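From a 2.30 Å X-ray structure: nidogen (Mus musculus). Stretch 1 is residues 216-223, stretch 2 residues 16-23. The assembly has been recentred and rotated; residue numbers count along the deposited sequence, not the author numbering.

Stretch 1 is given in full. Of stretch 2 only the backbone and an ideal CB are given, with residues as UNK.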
# COMPACT_ATOMS: atom_id res chain seq x y z
N SER A 216 -2.65 11.81 13.38
CA SER A 216 -3.34 12.82 14.16
C SER A 216 -2.48 13.49 15.22
O SER A 216 -1.47 12.94 15.67
CB SER A 216 -4.61 12.25 14.79
OG SER A 216 -4.33 11.17 15.67
N TYR A 217 -2.88 14.70 15.57
CA TYR A 217 -2.24 15.50 16.59
C TYR A 217 -3.35 16.29 17.27
O TYR A 217 -3.72 17.38 16.84
CB TYR A 217 -1.19 16.46 16.00
CG TYR A 217 -0.31 17.09 17.05
CD1 TYR A 217 0.34 16.30 18.00
CD2 TYR A 217 -0.19 18.48 17.15
CE1 TYR A 217 1.09 16.87 19.02
CE2 TYR A 217 0.56 19.06 18.18
CZ TYR A 217 1.19 18.24 19.11
OH TYR A 217 1.91 18.79 20.16
N GLY A 218 -3.94 15.67 18.30
CA GLY A 218 -5.02 16.29 19.05
C GLY A 218 -6.34 16.29 18.29
O GLY A 218 -6.88 15.23 17.95
N LYS A 219 -6.85 17.49 18.04
CA LYS A 219 -8.11 17.68 17.33
C LYS A 219 -7.92 17.72 15.80
O LYS A 219 -8.89 17.62 15.04
CB LYS A 219 -8.78 18.98 17.80
CG LYS A 219 -7.83 20.17 17.88
CD LYS A 219 -8.56 21.49 18.12
CE LYS A 219 -9.34 21.50 19.43
NZ LYS A 219 -10.16 22.75 19.58
N ASN A 220 -6.67 17.86 15.36
CA ASN A 220 -6.35 17.94 13.93
C ASN A 220 -5.92 16.63 13.26
O ASN A 220 -5.21 15.81 13.84
CB ASN A 220 -5.25 18.98 13.70
CG ASN A 220 -5.80 20.39 13.52
OD1 ASN A 220 -6.96 20.66 13.81
ND2 ASN A 220 -4.95 21.29 13.02
N LEU A 221 -6.36 16.46 12.02
CA LEU A 221 -5.98 15.29 11.22
C LEU A 221 -5.09 15.78 10.10
O LEU A 221 -5.32 16.85 9.54
CB LEU A 221 -7.21 14.61 10.61
CG LEU A 221 -8.16 13.82 11.50
CD1 LEU A 221 -9.21 13.14 10.62
CD2 LEU A 221 -7.40 12.78 12.32
N TYR A 222 -4.06 15.01 9.78
CA TYR A 222 -3.17 15.37 8.69
C TYR A 222 -3.12 14.18 7.74
O TYR A 222 -2.71 13.09 8.13
CB TYR A 222 -1.76 15.68 9.20
CG TYR A 222 -1.69 16.85 10.15
CD1 TYR A 222 -1.85 16.67 11.52
CD2 TYR A 222 -1.49 18.14 9.67
CE1 TYR A 222 -1.80 17.74 12.40
CE2 TYR A 222 -1.45 19.23 10.54
CZ TYR A 222 -1.60 19.02 11.90
OH TYR A 222 -1.57 20.09 12.77
N TYR A 223 -3.58 14.39 6.51
CA TYR A 223 -3.57 13.32 5.53
C TYR A 223 -2.87 13.67 4.22
O TYR A 223 -2.76 14.85 3.85
CB TYR A 223 -4.99 12.80 5.26
CG TYR A 223 -5.90 13.71 4.47
CD1 TYR A 223 -5.98 13.62 3.08
CD2 TYR A 223 -6.74 14.62 5.11
CE1 TYR A 223 -6.87 14.40 2.35
CE2 TYR A 223 -7.64 15.41 4.39
CZ TYR A 223 -7.70 15.29 3.01
OH TYR A 223 -8.60 16.04 2.30
N UNK A 16 8.26 21.28 10.59
CA UNK A 16 7.88 21.64 11.96
C UNK A 16 6.40 21.89 12.16
O UNK A 16 5.70 22.32 11.25
CB UNK A 16 8.65 22.89 12.39
N UNK A 17 5.94 21.59 13.38
CA UNK A 17 4.56 21.79 13.79
C UNK A 17 4.59 22.64 15.05
O UNK A 17 4.86 22.13 16.13
CB UNK A 17 3.84 20.46 14.02
N UNK A 18 4.36 23.94 14.90
CA UNK A 18 4.33 24.83 16.06
C UNK A 18 2.88 25.20 16.39
O UNK A 18 2.24 25.97 15.67
CB UNK A 18 5.16 26.09 15.80
N UNK A 19 2.36 24.57 17.44
CA UNK A 19 0.98 24.77 17.89
C UNK A 19 -0.07 24.53 16.81
O UNK A 19 -0.71 25.47 16.33
CB UNK A 19 0.82 26.19 18.43
N UNK A 20 -0.23 23.27 16.43
CA UNK A 20 -1.20 22.84 15.42
C UNK A 20 -1.07 23.55 14.06
O UNK A 20 -2.02 23.58 13.28
CB UNK A 20 -2.61 23.06 15.96
N UNK A 21 0.12 24.10 13.78
CA UNK A 21 0.36 24.81 12.53
C UNK A 21 1.59 24.25 11.79
O UNK A 21 2.64 24.02 12.39
CB UNK A 21 0.54 26.30 12.81
N UNK A 22 1.44 24.02 10.49
CA UNK A 22 2.54 23.51 9.67
C UNK A 22 3.44 24.66 9.21
O UNK A 22 2.96 25.62 8.60
CB UNK A 22 2.00 22.74 8.46
N UNK A 23 4.73 24.56 9.50
CA UNK A 23 5.69 25.58 9.07
C UNK A 23 6.16 25.18 7.68
O UNK A 23 7.24 24.62 7.50
CB UNK A 23 6.86 25.71 10.04

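Two hairpin-like turns meet here, and stretch 1 presents two tyrosines and an asparagine as the surface to be matched. Its type II' turn from Tyr217 to Asn220 joins two strands, and Tyr217, Asn220 and Tyr222 all point toward stretch 2, the last two by the alternation of their strand, so the rule to be read is how a second turn fills the space around two phenol rings.

Position 16 lies beyond reach: its ideal CB finds nothing of stretch 1 within 5.5 Å. With phi -62° and psi 150°, many residues would serve, proline among them. It is Pro16, whose O accepts a backbone hydrogen bond from the N of position 23, 3.0 Å away.

Position 17 is different. Its CA-to-CB bond points toward stretch 1, and its ideal CB stands 5.5 Å from Tyr217 CD2, with the hydroxyl end of Tyr222 further along. A space flanked by two rings asks for a branched or long apolar chain, such as leucine, isoleucine or methionine. The residue is Leu17, and its CD1 reaches both tyrosines, 4.0 Å from Tyr217 CD2 and 4.1 Å from Tyr222 OH, while CD2 lies against Tyr222, 4.0 Å from Tyr222 CZ and 3.5 Å from Tyr222 OH. Its chi1 of -103° sits between wells.

Position 18 points away into space free of stretch 1, where almost any polar chain would do; it is Glu18, which makes no contact across.

Position 19 also starts away, and its phi of 54° and psi of 70° favour glycine, asparagine or aspartate. Yet Tyr217 OH offers an acceptor that a long chain could reach by curling back. Arginine could try, with lysine just able to reach if fully extended, at the cost of a left-handed backbone. Arg19 does it: NH2 donates a hydrogen bond to Tyr217 OH at 3.3 Å, with a N-H...acceptor angle of 159° and the hydroxyl near the guanidinium plane.

Position 20 repeats the positive phi, 55° with psi 23°, a conformation that asparagine and glycine tolerate well. The CB leaves sideways, 4.2 Å from Asn220 ND2 and 4.5 Å from Tyr222 OH, so a short polar chain would suit. Asn20 satisfies both demands. Its end swings nearer to stretch 1, placing ND2 3.4 Å from Tyr217 CE2 in oblique packing against the ring, while OD1 comes to 4.4 Å from Lys219 CG. The contact is one of packing, without a hydrogen bond to stretch 1.

Position 21 faces away, so stretch 1 sets no demand; its extended angles suit beta-branched residues, among many others. Thr21 uses OG1 to make a weak hydrogen bond to Arg19 O, 3.3 Å away, within its own turn.

Position 22 sends its CB sideways, 5.3 Å from Tyr222 CE2, inviting a flexible apolar chain; leucine or methionine would suit. Met22 brings CG to 4.0 Å from Tyr222 CE2, and SD lies 5.4 Å from the ring centroid, oblique to the ring.

Position 23 is out of reach and permissive; it is Lys23.

Stretch 2 (16-23) PLERNTMK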
# COMPACT_ATOMS: atom_id res chain seq x y z
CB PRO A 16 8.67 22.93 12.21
CG PRO A 16 9.85 22.79 11.29
CD PRO A 16 9.21 22.27 10.05
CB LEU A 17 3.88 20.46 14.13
CG LEU A 17 2.90 19.79 13.17
CD1 LEU A 17 2.15 18.71 13.95
CD2 LEU A 17 1.90 20.78 12.59
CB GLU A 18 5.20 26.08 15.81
CG GLU A 18 6.68 25.75 15.57
CD GLU A 18 7.62 26.92 15.86
OE1 GLU A 18 8.18 27.50 14.90
OE2 GLU A 18 7.82 27.23 17.05
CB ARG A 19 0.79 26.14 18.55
CG ARG A 19 1.07 26.14 20.06
CD ARG A 19 0.21 25.09 20.78
NE ARG A 19 1.01 23.97 21.32
CZ ARG A 19 0.87 22.69 20.97
NH1 ARG A 19 -0.03 22.33 20.06
NH2 ARG A 19 1.63 21.77 21.55
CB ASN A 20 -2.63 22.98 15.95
CG ASN A 20 -2.87 22.18 17.23
OD1 ASN A 20 -3.95 22.24 17.83
ND2 ASN A 20 -1.86 21.43 17.66
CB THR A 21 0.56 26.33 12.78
OG1 THR A 21 -0.64 26.88 13.34
CG2 THR A 21 0.88 27.06 11.49
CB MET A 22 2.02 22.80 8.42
CG MET A 22 1.13 21.59 8.66
SD MET A 22 0.81 20.70 7.10
CE MET A 22 -0.69 21.48 6.53
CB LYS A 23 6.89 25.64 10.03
CG LYS A 23 6.55 26.00 11.49
CD LYS A 23 6.36 27.51 11.70
CE LYS A 23 4.97 27.99 11.27
NZ LYS A 23 4.82 29.47 11.43
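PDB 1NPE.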